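Local structure of reticulocyte binding protein (Streptococcus agalactiae COH1, 3FAW) at residues Q120-K125 / T429-S434; P529-P534 / D574-H579; D580-S585 / H598-L603. The protein probably hydrolyses alpha-1,6-glucosidic links in pullulan and related alpha-glucans, as a cell-wall-anchored streptococcal pullulanase. All coordinates share one frame; numbering follows the deposited sequence.

Contact 1. Residues Q120-K125 / T429-S434; sequences QSWEFK and TTHAMS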
loop_
_atom_site.group_PDB
_atom_site.type_symbol
_atom_site.label_atom_id
_atom_site.label_comp_id
_atom_site.label_asym_id
_atom_site.label_seq_id
_atom_site.Cartn_x
_atom_site.Cartn_y
_atom_site.Cartn_z
ATOM N N GLN A 120 -8.524 20.131 -25.084
ATOM C CA GLN A 120 -9.042 20.680 -23.832
ATOM C C GLN A 120 -8.107 20.313 -22.686
ATOM O O GLN A 120 -7.809 19.137 -22.489
ATOM C CB GLN A 120 -10.451 20.157 -23.554
ATOM C CG GLN A 120 -11.503 20.702 -24.507
ATOM C CD GLN A 120 -12.856 20.038 -24.338
ATOM O OE1 GLN A 120 -12.948 18.855 -24.008
ATOM N NE2 GLN A 120 -13.918 20.799 -24.575
ATOM N N SER A 121 -7.640 21.315 -21.936
ATOM C CA SER A 121 -6.797 21.060 -20.761
ATOM C C SER A 121 -7.632 20.334 -19.712
ATOM O O SER A 121 -8.852 20.465 -19.705
ATOM C CB SER A 121 -6.228 22.365 -20.182
ATOM O OG SER A 121 -7.218 23.113 -19.490
ATOM N N TRP A 122 -6.987 19.575 -18.829
ATOM C CA TRP A 122 -7.730 18.859 -17.788
ATOM C C TRP A 122 -8.494 19.812 -16.855
ATOM O O TRP A 122 -9.596 19.485 -16.417
ATOM C CB TRP A 122 -6.837 17.876 -17.006
ATOM C CG TRP A 122 -5.812 18.488 -16.082
ATOM C CD1 TRP A 122 -4.488 18.698 -16.353
ATOM C CD2 TRP A 122 -6.018 18.927 -14.732
ATOM N NE1 TRP A 122 -3.865 19.258 -15.264
ATOM C CE2 TRP A 122 -4.779 19.406 -14.255
ATOM C CE3 TRP A 122 -7.131 18.968 -13.881
ATOM C CZ2 TRP A 122 -4.619 19.921 -12.962
ATOM C CZ3 TRP A 122 -6.971 19.482 -12.596
ATOM C CH2 TRP A 122 -5.722 19.952 -12.151
ATOM N N GLU A 123 -7.923 20.984 -16.568
ATOM C CA GLU A 123 -8.615 22.008 -15.771
ATOM C C GLU A 123 -9.902 22.481 -16.455
ATOM O O GLU A 123 -10.926 22.680 -15.798
ATOM C CB GLU A 123 -7.719 23.236 -15.512
ATOM C CG GLU A 123 -6.488 22.973 -14.643
ATOM C CD GLU A 123 -5.240 22.644 -15.448
ATOM O OE1 GLU A 123 -5.362 22.188 -16.609
ATOM O OE2 GLU A 123 -4.133 22.838 -14.911
ATOM N N PHE A 124 -9.831 22.674 -17.769
ATOM C CA PHE A 124 -10.990 23.076 -18.571
ATOM C C PHE A 124 -11.997 21.925 -18.704
ATOM O O PHE A 124 -13.209 22.158 -18.693
ATOM C CB PHE A 124 -10.532 23.558 -19.957
ATOM C CG PHE A 124 -11.631 24.182 -20.797
ATOM C CD1 PHE A 124 -12.442 25.183 -20.281
ATOM C CD2 PHE A 124 -11.821 23.785 -22.116
ATOM C CE1 PHE A 124 -13.444 25.766 -21.060
ATOM C CE2 PHE A 124 -12.816 24.362 -22.900
ATOM C CZ PHE A 124 -13.629 25.354 -22.369
ATOM N N LYS A 125 -11.495 20.692 -18.825
ATOM C CA LYS A 125 -12.356 19.499 -18.830
ATOM C C LYS A 125 -13.134 19.365 -17.513
ATOM O O LYS A 125 -14.300 18.976 -17.522
ATOM C CB LYS A 125 -11.540 18.224 -19.090
ATOM C CG LYS A 125 -11.065 18.065 -20.528
ATOM C CD LYS A 125 -10.502 16.676 -20.801
ATOM C CE LYS A 125 -10.205 16.496 -22.289
ATOM N NZ LYS A 125 -9.541 15.209 -22.617
ATOM N N THR A 429 -4.336 12.347 -9.376
ATOM C CA THR A 429 -5.406 12.527 -8.387
ATOM C C THR A 429 -5.684 13.981 -7.994
ATOM O O THR A 429 -6.496 14.226 -7.110
ATOM C CB THR A 429 -5.152 11.675 -7.118
ATOM O OG1 THR A 429 -3.855 11.971 -6.587
ATOM C CG2 THR A 429 -5.260 10.179 -7.448
ATOM N N THR A 430 -5.018 14.935 -8.647
ATOM C CA THR A 430 -5.406 16.344 -8.575
ATOM C C THR A 430 -6.553 16.647 -9.554
ATOM O O THR A 430 -7.245 17.652 -9.414
ATOM C CB THR A 430 -4.214 17.286 -8.877
ATOM O OG1 THR A 430 -3.656 16.975 -10.161
ATOM C CG2 THR A 430 -3.135 17.141 -7.816
ATOM N N HIS A 431 -6.745 15.766 -10.537
ATOM C CA HIS A 431 -7.803 15.918 -11.538
ATOM C C HIS A 431 -9.106 15.383 -10.943
ATOM O O HIS A 431 -9.120 14.320 -10.334
ATOM C CB HIS A 431 -7.440 15.182 -12.840
ATOM C CG HIS A 431 -6.058 15.488 -13.347
ATOM N ND1 HIS A 431 -5.503 14.845 -14.434
ATOM C CD2 HIS A 431 -5.114 16.354 -12.904
ATOM C CE1 HIS A 431 -4.283 15.308 -14.643
ATOM N NE2 HIS A 431 -4.024 16.228 -13.731
ATOM N N ALA A 432 -10.194 16.131 -11.126
ATOM C CA ALA A 432 -11.439 15.915 -10.375
ATOM C C ALA A 432 -12.012 14.493 -10.428
ATOM O O ALA A 432 -12.360 13.921 -9.385
ATOM C CB ALA A 432 -12.506 16.924 -10.823
ATOM N N MET A 433 -12.134 13.923 -11.625
ATOM C CA MET A 433 -12.733 12.594 -11.767
ATOM C C MET A 433 -11.739 11.486 -11.395
ATOM O O MET A 433 -12.145 10.387 -11.021
ATOM C CB MET A 433 -13.281 12.387 -13.179
ATOM C CG MET A 433 -14.280 13.449 -13.636
ATOM S SD MET A 433 -15.702 13.668 -12.546
ATOM C CE MET A 433 -15.113 14.952 -11.447
ATOM N N SER A 434 -10.444 11.785 -11.486
ATOM C CA SER A 434 -9.399 10.883 -10.992
ATOM C C SER A 434 -9.383 10.890 -9.461
ATOM O O SER A 434 -9.213 9.847 -8.828
ATOM C CB SER A 434 -8.027 11.299 -11.516
ATOM O OG SER A 434 -7.956 11.183 -12.927
#
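The Trp122 indole and the His431 imidazole lie face to face, an aromatic stack that joins an N-terminal beta domain to the catalytic TIM barrel. The imidazole covers the five-membered ring of the indole, with centroids 3.6 Å apart and planes 21° from parallel. On the opposite face of the indole, the carboxylate of Glu123 comes over the rim. Its OE2 is held there by a salt bridge to Lys497. The far end of the six-membered ring reaches Thr430, whose backbone O approaches Trp122 CZ3 obliquely at 3.7 Å.

Trp122 is in the first turn of helix 122-129. Its chi1 of 71° sets CG between the backbone N and the carbonyl carbon and swings the ring out to His431. Ser121 is the N-cap of this helix, and its OG accepts from Phe124 N at 3.2 Å. His431 is the N-cap position of helix 432-449. Both imidazole nitrogens are engaged, ND1 with Tyr408 O and NE2 with Asp494 OD2. These two bonds fix the rotation of the ring under the indole. The stack is close: His431 CD2 lies 3.3 Å from Trp122 CD2.

Contact 2. Residues P529-P534 / D574-H579; sequences PNEGTP and DNLTLH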
loop_
_atom_site.group_PDB
_atom_site.type_symbol
_atom_site.label_atom_id
_atom_site.label_comp_id
_atom_site.label_asym_id
_atom_site.label_seq_id
_atom_site.Cartn_x
_atom_site.Cartn_y
_atom_site.Cartn_z
ATOM N N PRO A 529 19.643 2.846 0.876
ATOM C CA PRO A 529 20.340 2.238 -0.261
ATOM C C PRO A 529 21.407 1.185 0.083
ATOM O O PRO A 529 22.118 0.739 -0.819
ATOM C CB PRO A 529 21.001 3.450 -0.921
ATOM C CG PRO A 529 21.343 4.338 0.224
ATOM C CD PRO A 529 20.311 4.093 1.299
ATOM N N ASN A 530 21.512 0.781 1.350
ATOM C CA ASN A 530 22.594 -0.107 1.794
ATOM C C ASN A 530 22.125 -1.329 2.596
ATOM O O ASN A 530 22.594 -1.557 3.711
ATOM C CB ASN A 530 23.616 0.693 2.624
ATOM C CG ASN A 530 24.205 1.875 1.864
ATOM O OD1 ASN A 530 24.326 2.974 2.406
ATOM N ND2 ASN A 530 24.578 1.652 0.608
ATOM N N GLU A 531 21.218 -2.124 2.027
ATOM C CA GLU A 531 20.740 -3.341 2.699
ATOM C C GLU A 531 21.880 -4.352 2.886
ATOM O O GLU A 531 22.637 -4.631 1.950
ATOM C CB GLU A 531 19.581 -4.000 1.935
ATOM C CG GLU A 531 18.870 -5.092 2.744
ATOM C CD GLU A 531 17.676 -5.710 2.030
ATOM O OE1 GLU A 531 17.830 -6.157 0.875
ATOM O OE2 GLU A 531 16.588 -5.771 2.641
ATOM N N GLY A 532 21.991 -4.896 4.097
ATOM C CA GLY A 532 23.057 -5.841 4.435
ATOM C C GLY A 532 24.233 -5.227 5.177
ATOM O O GLY A 532 25.129 -5.943 5.614
ATOM N N THR A 533 24.244 -3.903 5.323
ATOM C CA THR A 533 25.279 -3.226 6.103
ATOM C C THR A 533 25.001 -3.389 7.597
ATOM O O THR A 533 23.864 -3.209 8.029
ATOM C CB THR A 533 25.349 -1.730 5.770
ATOM O OG1 THR A 533 25.456 -1.565 4.353
ATOM C CG2 THR A 533 26.557 -1.083 6.445
ATOM N N PRO A 534 26.031 -3.750 8.390
ATOM C CA PRO A 534 25.850 -3.869 9.844
ATOM C C PRO A 534 25.240 -2.618 10.492
ATOM O O PRO A 534 25.666 -1.498 10.207
ATOM C CB PRO A 534 27.275 -4.104 10.356
ATOM C CG PRO A 534 27.985 -4.723 9.219
ATOM C CD PRO A 534 27.404 -4.102 7.984
ATOM N N ASP A 574 8.275 -6.249 1.213
ATOM C CA ASP A 574 9.375 -5.794 0.350
ATOM C C ASP A 574 10.725 -6.080 0.985
ATOM O O ASP A 574 10.836 -6.107 2.213
ATOM C CB ASP A 574 9.293 -4.279 0.111
ATOM C CG ASP A 574 8.254 -3.892 -0.916
ATOM O OD1 ASP A 574 8.016 -4.669 -1.862
ATOM O OD2 ASP A 574 7.691 -2.785 -0.787
ATOM N N ASN A 575 11.752 -6.271 0.153
ATOM C CA ASN A 575 13.137 -6.457 0.618
ATOM C C ASN A 575 13.340 -7.764 1.405
ATOM O O ASN A 575 12.412 -8.564 1.524
ATOM C CB ASN A 575 13.597 -5.226 1.413
ATOM C CG ASN A 575 13.390 -3.930 0.645
ATOM O OD1 ASN A 575 13.986 -3.718 -0.411
ATOM N ND2 ASN A 575 12.536 -3.059 1.173
ATOM N N LEU A 576 14.551 -8.001 1.915
ATOM C CA LEU A 576 14.834 -9.228 2.680
ATOM C C LEU A 576 14.005 -9.293 3.961
ATOM O O LEU A 576 13.726 -8.261 4.574
ATOM C CB LEU A 576 16.322 -9.322 3.046
ATOM C CG LEU A 576 17.325 -9.479 1.898
ATOM C CD1 LEU A 576 18.748 -9.266 2.402
ATOM C CD2 LEU A 576 17.183 -10.843 1.231
ATOM N N THR A 577 13.617 -10.504 4.365
ATOM C CA THR A 577 12.960 -10.699 5.661
ATOM C C THR A 577 13.939 -10.332 6.781
ATOM O O THR A 577 15.153 -10.292 6.565
ATOM C CB THR A 577 12.481 -12.154 5.893
ATOM O OG1 THR A 577 13.607 -13.025 6.057
ATOM C CG2 THR A 577 11.596 -12.653 4.742
ATOM N N LEU A 578 13.402 -10.075 7.970
ATOM C CA LEU A 578 14.220 -9.724 9.128
ATOM C C LEU A 578 15.277 -10.790 9.438
ATOM O O LEU A 578 16.422 -10.462 9.742
ATOM C CB LEU A 578 13.333 -9.497 10.362
ATOM C CG LEU A 578 14.043 -9.019 11.631
ATOM C CD1 LEU A 578 14.916 -7.801 11.342
ATOM C CD2 LEU A 578 13.019 -8.733 12.725
ATOM N N HIS A 579 14.884 -12.058 9.364
ATOM C CA HIS A 579 15.811 -13.176 9.566
ATOM C C HIS A 579 16.946 -13.162 8.535
ATOM O O HIS A 579 18.130 -13.231 8.889
ATOM C CB HIS A 579 15.048 -14.501 9.472
ATOM C CG HIS A 579 15.926 -15.711 9.525
ATOM N ND1 HIS A 579 16.494 -16.265 8.399
ATOM C CD2 HIS A 579 16.331 -16.476 10.567
ATOM C CE1 HIS A 579 17.217 -17.316 8.747
ATOM N NE2 HIS A 579 17.133 -17.467 10.056
HETATM O O HOH W 1 15.414 -6.089 5.214
#
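Glu531 carries this contact, reaching from a beta turn to the backbone of Leu576. In 529-534, Pro529 follows a cis peptide bond. Asn530 then opens a type II turn that ends at Thr533. Its carbonyl O takes two bonds from Thr533, one from the backbone N and one from OG1. Both donors come from the same face of the carbonyl plane, and OG1 stands 2.9 Å from Asn530 O.

Glu531 is the second residue of the turn. Its CG is anti to the backbone N (chi1 -168°), and the chain runs on extended, which carries the carboxylate out to 574-579. Leu576 N donates to Glu531 OE2 at 3.1 Å. The N-H meets the syn side of this oxygen, 22° out of the carboxylate plane. A water also donates to Glu531 OE2, and it donates to Leu576 O as well, with 2.8 Å from the water O to Leu576 O. One carboxylate oxygen therefore serves both the N-H and, through water, the C=O of Leu576. The same OE2 lies 3.3 Å from Asn575 CB. The other oxygen, Glu531 OE1, rests against the leucine side chain, 3.5 Å from Leu576 CG.

Gly532 follows at phi 99°, the positive value usual for the third position of a type II turn. Its N is held by Ser526 OG. Thr533 closes the turn.

The turn belongs to the loop between helix 518-525 and strand 542-543. Segment 574-579 leads from the seventh TIM-barrel strand, 566-568, into helix 578-586, which Thr577 caps by accepting from Asp580 N. Asp574 and Asn575 probably belong to the His-Asp-Asn motif that follows this strand in alpha-amylase family enzymes. Val581 of the helix touches both Glu531 and Leu576.

Contact 3. Residues D580-S585 / H598-L603; sequences DVIAKS and HRRLRL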
loop_
_atom_site.group_PDB
_atom_site.type_symbol
_atom_site.label_atom_id
_atom_site.label_comp_id
_atom_site.label_asym_id
_atom_site.label_seq_id
_atom_site.Cartn_x
_atom_site.Cartn_y
_atom_site.Cartn_z
ATOM N N ASP A 580 16.569 -13.062 7.263
ATOM C CA ASP A 580 17.518 -13.161 6.156
ATOM C C ASP A 580 18.491 -11.981 6.093
ATOM O O ASP A 580 19.661 -12.160 5.753
ATOM C CB ASP A 580 16.776 -13.302 4.821
ATOM C CG ASP A 580 16.017 -14.623 4.696
ATOM O OD1 ASP A 580 16.214 -15.546 5.513
ATOM O OD2 ASP A 580 15.218 -14.742 3.751
ATOM N N VAL A 581 18.009 -10.782 6.412
ATOM C CA VAL A 581 18.857 -9.583 6.406
ATOM C C VAL A 581 19.834 -9.590 7.591
ATOM O O VAL A 581 20.962 -9.120 7.473
ATOM C CB VAL A 581 18.015 -8.282 6.394
ATOM C CG1 VAL A 581 17.381 -8.015 7.766
ATOM C CG2 VAL A 581 18.865 -7.104 5.950
ATOM N N ILE A 582 19.402 -10.135 8.725
ATOM C CA ILE A 582 20.295 -10.337 9.869
ATOM C C ILE A 582 21.432 -11.297 9.508
ATOM O O ILE A 582 22.595 -10.999 9.768
ATOM C CB ILE A 582 19.531 -10.853 11.111
ATOM C CG1 ILE A 582 18.733 -9.712 11.747
ATOM C CG2 ILE A 582 20.500 -11.447 12.139
ATOM C CD1 ILE A 582 17.727 -10.164 12.795
ATOM N N ALA A 583 21.092 -12.433 8.898
ATOM C CA ALA A 583 22.083 -13.435 8.491
ATOM C C ALA A 583 23.057 -12.881 7.451
ATOM O O ALA A 583 24.257 -13.184 7.486
ATOM C CB ALA A 583 21.388 -14.682 7.949
ATOM N N LYS A 584 22.530 -12.078 6.528
ATOM C CA LYS A 584 23.350 -11.395 5.526
ATOM C C LYS A 584 24.259 -10.351 6.167
ATOM O O LYS A 584 25.442 -10.268 5.835
ATOM C CB LYS A 584 22.461 -10.726 4.467
ATOM C CG LYS A 584 23.192 -9.768 3.521
ATOM C CD LYS A 584 24.256 -10.470 2.689
ATOM C CE LYS A 584 24.970 -9.496 1.757
ATOM N NZ LYS A 584 25.986 -10.179 0.908
ATOM N N SER A 585 23.700 -9.567 7.087
ATOM C CA SER A 585 24.429 -8.451 7.702
ATOM C C SER A 585 25.624 -8.903 8.542
ATOM O O SER A 585 26.686 -8.281 8.495
ATOM C CB SER A 585 23.481 -7.591 8.537
ATOM O OG SER A 585 22.518 -6.957 7.706
ATOM N N HIS A 598 18.420 -15.518 15.670
ATOM C CA HIS A 598 17.155 -15.300 16.384
ATOM C C HIS A 598 17.319 -14.452 17.650
ATOM O O HIS A 598 16.422 -13.691 18.003
ATOM C CB HIS A 598 16.469 -16.630 16.716
ATOM C CG HIS A 598 15.763 -17.247 15.549
ATOM N ND1 HIS A 598 16.438 -17.828 14.497
ATOM C CD2 HIS A 598 14.446 -17.369 15.262
ATOM C CE1 HIS A 598 15.567 -18.282 13.614
ATOM N NE2 HIS A 598 14.351 -18.017 14.055
ATOM N N ARG A 599 18.457 -14.580 18.329
ATOM C CA ARG A 599 18.754 -13.715 19.473
ATOM C C ARG A 599 18.758 -12.249 19.037
ATOM O O ARG A 599 18.176 -11.399 19.705
ATOM C CB ARG A 599 20.085 -14.105 20.130
ATOM C CG ARG A 599 19.972 -15.324 21.030
ATOM C CD ARG A 599 21.308 -15.734 21.624
ATOM N NE ARG A 599 21.201 -17.021 22.310
ATOM C CZ ARG A 599 22.210 -17.662 22.898
ATOM N NH1 ARG A 599 23.438 -17.148 22.897
ATOM N NH2 ARG A 599 21.990 -18.828 23.491
ATOM N N ARG A 600 19.387 -11.976 17.896
ATOM C CA ARG A 600 19.397 -10.638 17.298
ATOM C C ARG A 600 18.022 -10.208 16.779
ATOM O O ARG A 600 17.642 -9.046 16.909
ATOM C CB ARG A 600 20.426 -10.573 16.167
ATOM C CG ARG A 600 21.859 -10.739 16.648
ATOM C CD ARG A 600 22.829 -10.866 15.488
ATOM N NE ARG A 600 24.211 -11.013 15.940
ATOM C CZ ARG A 600 25.000 -10.014 16.344
ATOM N NH1 ARG A 600 24.555 -8.769 16.379
ATOM N NH2 ARG A 600 26.247 -10.264 16.726
ATOM N N LEU A 601 17.282 -11.146 16.194
ATOM C CA LEU A 601 15.928 -10.882 15.704
ATOM C C LEU A 601 15.014 -10.433 16.845
ATOM O O LEU A 601 14.240 -9.483 16.700
ATOM C CB LEU A 601 15.361 -12.137 15.026
ATOM C CG LEU A 601 14.048 -12.010 14.248
ATOM C CD1 LEU A 601 13.924 -13.156 13.255
ATOM C CD2 LEU A 601 12.841 -11.980 15.175
ATOM N N ARG A 602 15.124 -11.111 17.984
ATOM C CA ARG A 602 14.305 -10.798 19.151
ATOM C C ARG A 602 14.605 -9.410 19.717
ATOM O O ARG A 602 13.704 -8.737 20.218
ATOM C CB ARG A 602 14.473 -11.877 20.228
ATOM C CG ARG A 602 13.777 -13.182 19.871
ATOM C CD ARG A 602 13.841 -14.206 21.004
ATOM N NE ARG A 602 15.093 -14.963 21.026
ATOM C CZ ARG A 602 15.221 -16.275 20.802
ATOM N NH1 ARG A 602 14.178 -17.045 20.513
ATOM N NH2 ARG A 602 16.424 -16.832 20.867
ATOM N N LEU A 603 15.863 -8.980 19.628
ATOM C CA LEU A 603 16.236 -7.618 20.011
ATOM C C LEU A 603 15.510 -6.585 19.153
ATOM O O LEU A 603 15.007 -5.595 19.673
ATOM C CB LEU A 603 17.749 -7.405 19.903
ATOM C CG LEU A 603 18.637 -8.209 20.857
ATOM C CD1 LEU A 603 20.081 -7.754 20.705
ATOM C CD2 LEU A 603 18.173 -8.089 22.307
#
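Ile582 pushes its CD1 methyl against the backbone of helix 590-609 at Leu601. This is the tight part of the contact. CD1 lies 3.5 Å from Leu601 CA, closer than usual for two carbons, and 3.8 Å from Leu601 CB. Chi1 of -75° sets CG1 beside the backbone N, and chi2 of 168° extends the chain to bring CD1 onto the other helix. The second branch of Ile582, CG2, meets Arg600.

The Arg600 side is looser. Ile582 CG2 meets only the aliphatic part of that side chain, at 4.1 Å from Arg600 CD. The arginine chain is extended from CG to NE and takes its guanidinium away from Ile582. There NE forms a salt bridge with Asp596, and NH1 donates to Ile537 O. Further along helix 578-586, Ser585 OG bonds back to Val581 O at 2.7 Å. It approaches from the face of the carbonyl plane opposite to Ser585 N.

Leu578 and Ile597 extend the apolar packing, touching Leu601 and Ile582 respectively. Helices 578-586 and 590-609 pack together in the connection from strand 566-568 to strand 614-618, the last two of the parallel barrel. Helices outside such a strand ring are the hallmark of the TIM-barrel fold.

In the fold
From the N terminus, the chain first builds beta domains and then enters the eight-stranded parallel barrel. Contact 1 closes the longest loop: 303 residues separate its segments, and it ties the end of strand 114-120 to the barrel. Contact 2 closes a loop of 39 residues that includes barrel strand 566-568. Contact 3 closes one of 12, between successive helices. The three follow in series, so none nests in or crosses another. Contacts 2 and 3 share helix 578-586 and touch, with centres about 10 Å apart. Contact 1 lies on the other side of the chain's centre, about 41 Å from contact 2 and 49 Å from contact 3, centre to centre.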